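Local coordinates for tail fiber protein (Acinetobacter phage AM24, PDB 5W5P) that serves the phage as its tailspike, a trimeric protein that probably recognises and degrades the capsular polysaccharide of Acinetobacter baumannii, at the interface of chains A and B. Numbering follows the deposited sequence. Chains: chain A/B, Tail fiber protein.

Contact 1: the interface of chains A and B. Residues chain A 499, 501, 509, 512-514, 545-547, 560; chain B 491-493, 519-522, 536.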
# COMPACT_ATOMS: atom_id res chain seq x y z
N PHE A 499 -7.67 41.24 -2.56
CA PHE A 499 -6.44 41.90 -2.14
C PHE A 499 -5.95 42.77 -3.30
O PHE A 499 -5.52 42.25 -4.34
CB PHE A 499 -5.39 40.88 -1.73
CG PHE A 499 -4.05 41.48 -1.36
CD1 PHE A 499 -3.97 42.75 -0.80
CD2 PHE A 499 -2.88 40.78 -1.58
CE1 PHE A 499 -2.75 43.30 -0.46
CE2 PHE A 499 -1.66 41.33 -1.24
CZ PHE A 499 -1.59 42.59 -0.68
N GLN A 501 -3.32 45.51 -4.80
CA GLN A 501 -2.01 46.13 -4.70
C GLN A 501 -1.92 47.21 -5.78
O GLN A 501 -1.94 46.90 -6.97
CB GLN A 501 -0.90 45.09 -4.86
CG GLN A 501 -0.79 44.15 -3.66
CD GLN A 501 0.21 43.03 -3.88
OE1 GLN A 501 0.09 42.24 -4.82
NE2 GLN A 501 1.21 42.94 -3.01
N VAL A 509 4.84 48.91 -5.54
CA VAL A 509 3.61 48.96 -4.75
C VAL A 509 3.57 50.26 -3.95
O VAL A 509 4.41 50.48 -3.07
CB VAL A 509 3.49 47.74 -3.83
CG1 VAL A 509 2.29 47.88 -2.91
CG2 VAL A 509 3.40 46.46 -4.65
N ALA A 512 -2.10 49.48 -0.74
CA ALA A 512 -2.63 48.14 -0.56
C ALA A 512 -3.94 48.23 0.22
O ALA A 512 -4.06 49.01 1.16
CB ALA A 512 -1.63 47.23 0.16
N ALA A 513 -4.90 47.41 -0.19
CA ALA A 513 -6.21 47.37 0.45
C ALA A 513 -6.81 45.99 0.23
O ALA A 513 -6.28 45.17 -0.53
CB ALA A 513 -7.13 48.46 -0.10
N VAL A 514 -7.92 45.73 0.91
CA VAL A 514 -8.65 44.48 0.74
C VAL A 514 -10.14 44.76 0.92
O VAL A 514 -10.54 45.50 1.83
CB VAL A 514 -8.15 43.39 1.72
CG1 VAL A 514 -8.07 43.93 3.13
CG2 VAL A 514 -9.03 42.14 1.65
N THR A 545 -10.73 47.63 4.22
CA THR A 545 -9.67 48.27 4.98
C THR A 545 -8.49 48.50 4.05
O THR A 545 -8.26 47.73 3.11
CB THR A 545 -9.24 47.45 6.20
OG1 THR A 545 -8.06 48.03 6.79
CG2 THR A 545 -8.94 46.02 5.82
N GLN A 546 -7.75 49.58 4.31
CA GLN A 546 -6.60 49.93 3.50
C GLN A 546 -5.53 50.52 4.40
O GLN A 546 -5.82 51.06 5.47
CB GLN A 546 -6.96 50.94 2.40
CG GLN A 546 -7.30 52.34 2.90
CD GLN A 546 -7.93 53.20 1.83
OE1 GLN A 546 -7.46 53.24 0.69
NE2 GLN A 546 -9.01 53.88 2.19
N LEU A 547 -4.28 50.39 3.97
CA LEU A 547 -3.18 51.01 4.67
C LEU A 547 -3.07 52.47 4.26
O LEU A 547 -3.12 52.80 3.07
CB LEU A 547 -1.87 50.27 4.38
CG LEU A 547 -1.67 49.03 5.25
CD1 LEU A 547 -0.90 47.95 4.49
CD2 LEU A 547 -0.96 49.40 6.54
N LEU A 560 3.27 54.24 1.96
CA LEU A 560 2.07 53.73 1.31
C LEU A 560 0.97 54.78 1.36
O LEU A 560 0.74 55.40 2.40
CB LEU A 560 1.61 52.43 1.97
CG LEU A 560 2.53 51.22 1.89
CD1 LEU A 560 1.97 50.09 2.74
CD2 LEU A 560 2.73 50.77 0.45
N ALA B 491 3.55 40.09 1.48
CA ALA B 491 2.20 40.64 1.61
C ALA B 491 1.15 39.53 1.66
O ALA B 491 1.31 38.46 1.07
CB ALA B 491 1.90 41.60 0.46
N CYS B 492 0.06 39.81 2.37
CA CYS B 492 -1.07 38.90 2.47
C CYS B 492 -2.24 39.65 3.08
O CYS B 492 -2.10 40.77 3.57
CB CYS B 492 -0.72 37.66 3.31
SG CYS B 492 -0.23 38.02 5.01
N THR B 493 -3.41 39.01 3.02
CA THR B 493 -4.60 39.47 3.72
C THR B 493 -5.15 38.32 4.54
O THR B 493 -4.77 37.16 4.35
CB THR B 493 -5.66 40.00 2.75
OG1 THR B 493 -5.97 39.00 1.77
CG2 THR B 493 -5.15 41.25 2.04
N LEU B 519 -7.76 42.19 7.69
CA LEU B 519 -6.41 42.74 7.69
C LEU B 519 -5.83 42.79 6.29
O LEU B 519 -6.17 41.96 5.43
CB LEU B 519 -5.45 41.92 8.56
CG LEU B 519 -5.87 41.52 9.96
CD1 LEU B 519 -4.84 40.59 10.57
CD2 LEU B 519 -6.03 42.75 10.80
N VAL B 520 -4.92 43.73 6.08
CA VAL B 520 -4.05 43.75 4.90
C VAL B 520 -2.63 44.00 5.39
O VAL B 520 -2.40 44.87 6.24
CB VAL B 520 -4.49 44.81 3.87
CG1 VAL B 520 -4.71 46.16 4.55
CG2 VAL B 520 -3.48 44.92 2.74
N VAL B 521 -1.67 43.22 4.88
CA VAL B 521 -0.27 43.33 5.26
C VAL B 521 0.54 43.66 4.01
O VAL B 521 0.44 42.95 3.00
CB VAL B 521 0.24 42.03 5.91
CG1 VAL B 521 1.57 42.27 6.62
CG2 VAL B 521 -0.79 41.47 6.88
N GLN B 522 1.34 44.73 4.08
CA GLN B 522 2.13 45.14 2.92
C GLN B 522 3.32 45.98 3.38
O GLN B 522 3.17 46.86 4.23
CB GLN B 522 1.28 45.93 1.92
CG GLN B 522 2.07 46.56 0.75
CD GLN B 522 2.47 45.54 -0.32
OE1 GLN B 522 1.63 44.76 -0.80
NE2 GLN B 522 3.74 45.55 -0.70
N TYR B 536 3.49 46.44 7.28
CA TYR B 536 2.50 47.18 8.04
C TYR B 536 1.12 46.54 7.90
O TYR B 536 0.82 45.89 6.89
CB TYR B 536 2.46 48.64 7.59
CG TYR B 536 3.85 49.23 7.45
CD1 TYR B 536 4.56 49.66 8.57
CD2 TYR B 536 4.46 49.34 6.21
CE1 TYR B 536 5.83 50.19 8.45
CE2 TYR B 536 5.74 49.86 6.08
CZ TYR B 536 6.42 50.29 7.21
OH TYR B 536 7.69 50.82 7.11

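Contact 2: the interface of chains A and B. Residues chain A 456-457, 499, 501, 503, 600, 602-604; chain B 450, 610-613.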
# COMPACT_ATOMS: atom_id res chain seq x y z
N SER A 456 -7.77 34.03 -8.38
CA SER A 456 -7.27 34.56 -9.64
C SER A 456 -6.47 35.82 -9.37
O SER A 456 -6.66 36.49 -8.35
CB SER A 456 -8.41 34.86 -10.62
OG SER A 456 -8.80 36.22 -10.55
N ARG A 457 -5.55 36.12 -10.28
CA ARG A 457 -4.82 37.38 -10.28
C ARG A 457 -5.10 38.08 -11.60
O ARG A 457 -4.95 37.48 -12.67
CB ARG A 457 -3.32 37.18 -10.07
CG ARG A 457 -2.92 36.95 -8.61
CD ARG A 457 -1.42 36.66 -8.44
NE ARG A 457 -0.98 35.47 -9.18
CZ ARG A 457 0.06 34.70 -8.83
NH1 ARG A 457 0.78 34.98 -7.75
NH2 ARG A 457 0.38 33.65 -9.57
N PHE A 499 -7.67 41.24 -2.56
CA PHE A 499 -6.44 41.90 -2.14
C PHE A 499 -5.95 42.77 -3.30
O PHE A 499 -5.52 42.25 -4.34
CB PHE A 499 -5.39 40.88 -1.73
CG PHE A 499 -4.05 41.48 -1.36
CD1 PHE A 499 -3.97 42.75 -0.80
CD2 PHE A 499 -2.88 40.78 -1.58
CE1 PHE A 499 -2.75 43.30 -0.46
CE2 PHE A 499 -1.66 41.33 -1.24
CZ PHE A 499 -1.59 42.59 -0.68
N GLN A 501 -3.32 45.51 -4.80
CA GLN A 501 -2.01 46.13 -4.70
C GLN A 501 -1.92 47.21 -5.78
O GLN A 501 -1.94 46.90 -6.97
CB GLN A 501 -0.90 45.09 -4.86
CG GLN A 501 -0.79 44.15 -3.66
CD GLN A 501 0.21 43.03 -3.88
OE1 GLN A 501 0.09 42.24 -4.82
NE2 GLN A 501 1.21 42.94 -3.01
N LYS A 503 0.01 49.64 -7.99
CA LYS A 503 1.37 49.61 -8.49
C LYS A 503 1.55 50.66 -9.57
O LYS A 503 0.60 51.09 -10.23
CB LYS A 503 1.73 48.23 -9.05
CG LYS A 503 1.51 47.08 -8.07
CD LYS A 503 1.90 45.76 -8.70
CE LYS A 503 1.67 44.60 -7.76
NZ LYS A 503 2.17 43.33 -8.36
N PHE A 600 -3.59 45.84 -9.05
CA PHE A 600 -3.34 44.41 -9.19
C PHE A 600 -4.09 43.68 -8.08
O PHE A 600 -3.77 43.83 -6.90
CB PHE A 600 -1.84 44.12 -9.13
CG PHE A 600 -1.47 42.75 -9.63
CD1 PHE A 600 -1.65 42.41 -10.97
CD2 PHE A 600 -0.95 41.81 -8.77
CE1 PHE A 600 -1.31 41.15 -11.43
CE2 PHE A 600 -0.60 40.54 -9.22
CZ PHE A 600 -0.78 40.21 -10.55
N SER A 602 -5.47 40.33 -6.20
CA SER A 602 -5.38 38.90 -5.90
C SER A 602 -6.69 38.49 -5.24
O SER A 602 -6.87 38.66 -4.03
CB SER A 602 -4.19 38.61 -4.99
OG SER A 602 -2.96 38.84 -5.66
N THR A 603 -7.61 37.94 -6.03
CA THR A 603 -8.94 37.60 -5.55
C THR A 603 -8.99 36.14 -5.11
O THR A 603 -8.60 35.25 -5.86
CB THR A 603 -10.00 37.84 -6.63
OG1 THR A 603 -9.98 39.21 -7.03
CG2 THR A 603 -11.37 37.49 -6.09
N THR A 604 -9.48 35.91 -3.89
CA THR A 604 -9.71 34.56 -3.38
C THR A 604 -11.18 34.45 -3.00
O THR A 604 -11.68 35.24 -2.19
CB THR A 604 -8.82 34.25 -2.18
OG1 THR A 604 -7.44 34.33 -2.56
CG2 THR A 604 -9.10 32.84 -1.67
N ARG B 450 -4.31 28.63 -1.84
CA ARG B 450 -3.33 29.38 -1.06
C ARG B 450 -3.95 30.01 0.18
O ARG B 450 -3.54 31.09 0.62
CB ARG B 450 -2.63 30.45 -1.92
CG ARG B 450 -1.75 29.86 -3.02
CD ARG B 450 -1.58 30.84 -4.17
NE ARG B 450 -1.06 30.18 -5.36
CZ ARG B 450 0.06 30.52 -5.99
NH1 ARG B 450 0.79 31.53 -5.54
NH2 ARG B 450 0.44 29.85 -7.06
N LEU B 610 -2.56 34.63 -1.41
CA LEU B 610 -2.34 35.04 -2.79
C LEU B 610 -1.84 36.48 -2.85
O LEU B 610 -2.51 37.39 -2.35
CB LEU B 610 -3.63 34.90 -3.60
CG LEU B 610 -3.48 35.10 -5.11
CD1 LEU B 610 -2.47 34.13 -5.69
CD2 LEU B 610 -4.82 34.94 -5.81
N ASN B 611 -0.67 36.67 -3.43
CA ASN B 611 -0.10 38.00 -3.63
C ASN B 611 0.60 38.00 -4.98
O ASN B 611 0.33 37.16 -5.85
CB ASN B 611 0.81 38.40 -2.46
CG ASN B 611 1.93 37.40 -2.21
OD1 ASN B 611 2.31 36.64 -3.10
ND2 ASN B 611 2.48 37.41 -1.00
N SER B 612 1.52 38.95 -5.18
CA SER B 612 2.27 39.05 -6.42
C SER B 612 3.38 38.03 -6.54
O SER B 612 3.95 37.87 -7.62
CB SER B 612 2.85 40.46 -6.58
OG SER B 612 1.86 41.38 -6.96
N GLY B 613 3.72 37.34 -5.45
CA GLY B 613 4.76 36.34 -5.44
C GLY B 613 4.21 34.93 -5.40
O GLY B 613 3.02 34.68 -5.63
O HOH W 1 2.88 32.44 -8.02
O HOH W 2 -5.41 33.33 -1.24

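Contact 1: the interface of chains A and B
Two copies of the C-terminal beta-rich domain of the tailspike meet here through strands 492-503 and 509-523, packing sheet against sheet. A:Phe499, its CG anti to the backbone N (chi1 177°), lays its ring across B:Thr493 and B:Val520. The methyl CG2 of B:Thr493 lies over the ring face near the CG-CD1 rim, 3.4 Å from CD1 of A:Phe499. B:Val520 crosses the ring at about a right angle and sets CG2 beyond the rim, 3.7 Å from CE1 of A:Phe499, with the methyl of B:Ala491 beside CZ. Threonine and valine suit these places because a branched side chain offers a methyl close to its own strand. A:Val514 reaches tip to tip toward B:Thr493, and its CB lies 3.7 Å from that residue's CG2.

B:Gln522 extends with CG anti to the backbone N, then bends at chi2 (76°). Its CB packs 3.6 Å from CB of A:Ala512, where a small residue admits the chain, and A:Val509 CG1 meets its amide carbon CD at 3.5 Å. The bend lets A:Gln501 NE2 donate a nearly straight 2.9 Å hydrogen bond to B:Gln522 OE1, in the carbonyl plane and on a lone pair. The amide planes stand 46° apart. At the border, A:Leu547 CD2 lies 3.7 Å from CB of B:Tyr536. The apolar packing joins the subunits, and the directed amide bond may help fix how the strands are set against each other.

Contact 2: the interface of chains A and B
The flat guanidinium of A:Arg457 is engaged along its edge, where the backbone carbonyl oxygens of B:Asn611 and B:Gly613 and water 1 all lie in its plane. NH1 donates to B:Asn611 O at 2.9 Å, nearly straight and within the carbonyl plane as well; its bond to B:Gly613 O is weak. NH2 also bonds water 1, which in turn bonds B:Gly613 O, so the water bridges the guanidinium to the loop. Arginine suits this place because its planar N-H groups can address several carbonyls of a loop. A bend at chi3 (-60°) brings the group there, and the aliphatic part crosses B:Leu610 obliquely, CD 3.9 Å from CD1 of that leucine. NH1 of B:Arg450 stands 4.1 Å from NH1 of A:Arg457; the like charges may be eased by the carbonyls and water.

The ring of A:Phe499 receives the carbonyl oxygen of B:Leu610 at its edge, in plane, 3.5 Å from CD2. The ring and the amide of B:Asn611 lie side by side, their planes 53° apart.

B:Leu610, with CG anti to the backbone N (chi1 -171°), fits over A:Ser602, whose small CB comes within 3.6 Å of the leucine CG. Its backbone N bonds water 2, which A:Thr604 OG1 holds at 2.6 Å. Farther along the loop, B:Ser612 OG donates to A:Gln501 OE1 at 2.9 Å from above the carbonyl plane. It can also accept from NZ of the extended A:Lys503, an approach modelled too short to be taken literally. Within the loop, B:Gly613 N donates to B:Asn611 OD1 at 2.8 Å from above the amide carbonyl plane, which may steady the loop.

The segment 610-613 of chain B, a loop just after strand 598-608, thus lies against strands 451-461, 492-503 and 598-608 of chain A in the C-terminal domain.

Contact 1 and contact 2 are adjoining patches of the same subunit boundary, their C-alpha centres about 10 Å apart. A:Phe499 and A:Gln501, on strand 492-503, belong to both. The phenylalanine offers different parts of its ring to the two patches, and the glutamine uses its amide nitrogen in contact 1 and its amide oxygen in contact 2, so its rotation is fixed from both ends. One strand of chain A is thereby tied to both a sheet and a C-terminal loop of chain B. Repeated around the three copies of the assembly, such unlike pairings would help hold the C-terminal domains together as a trimer.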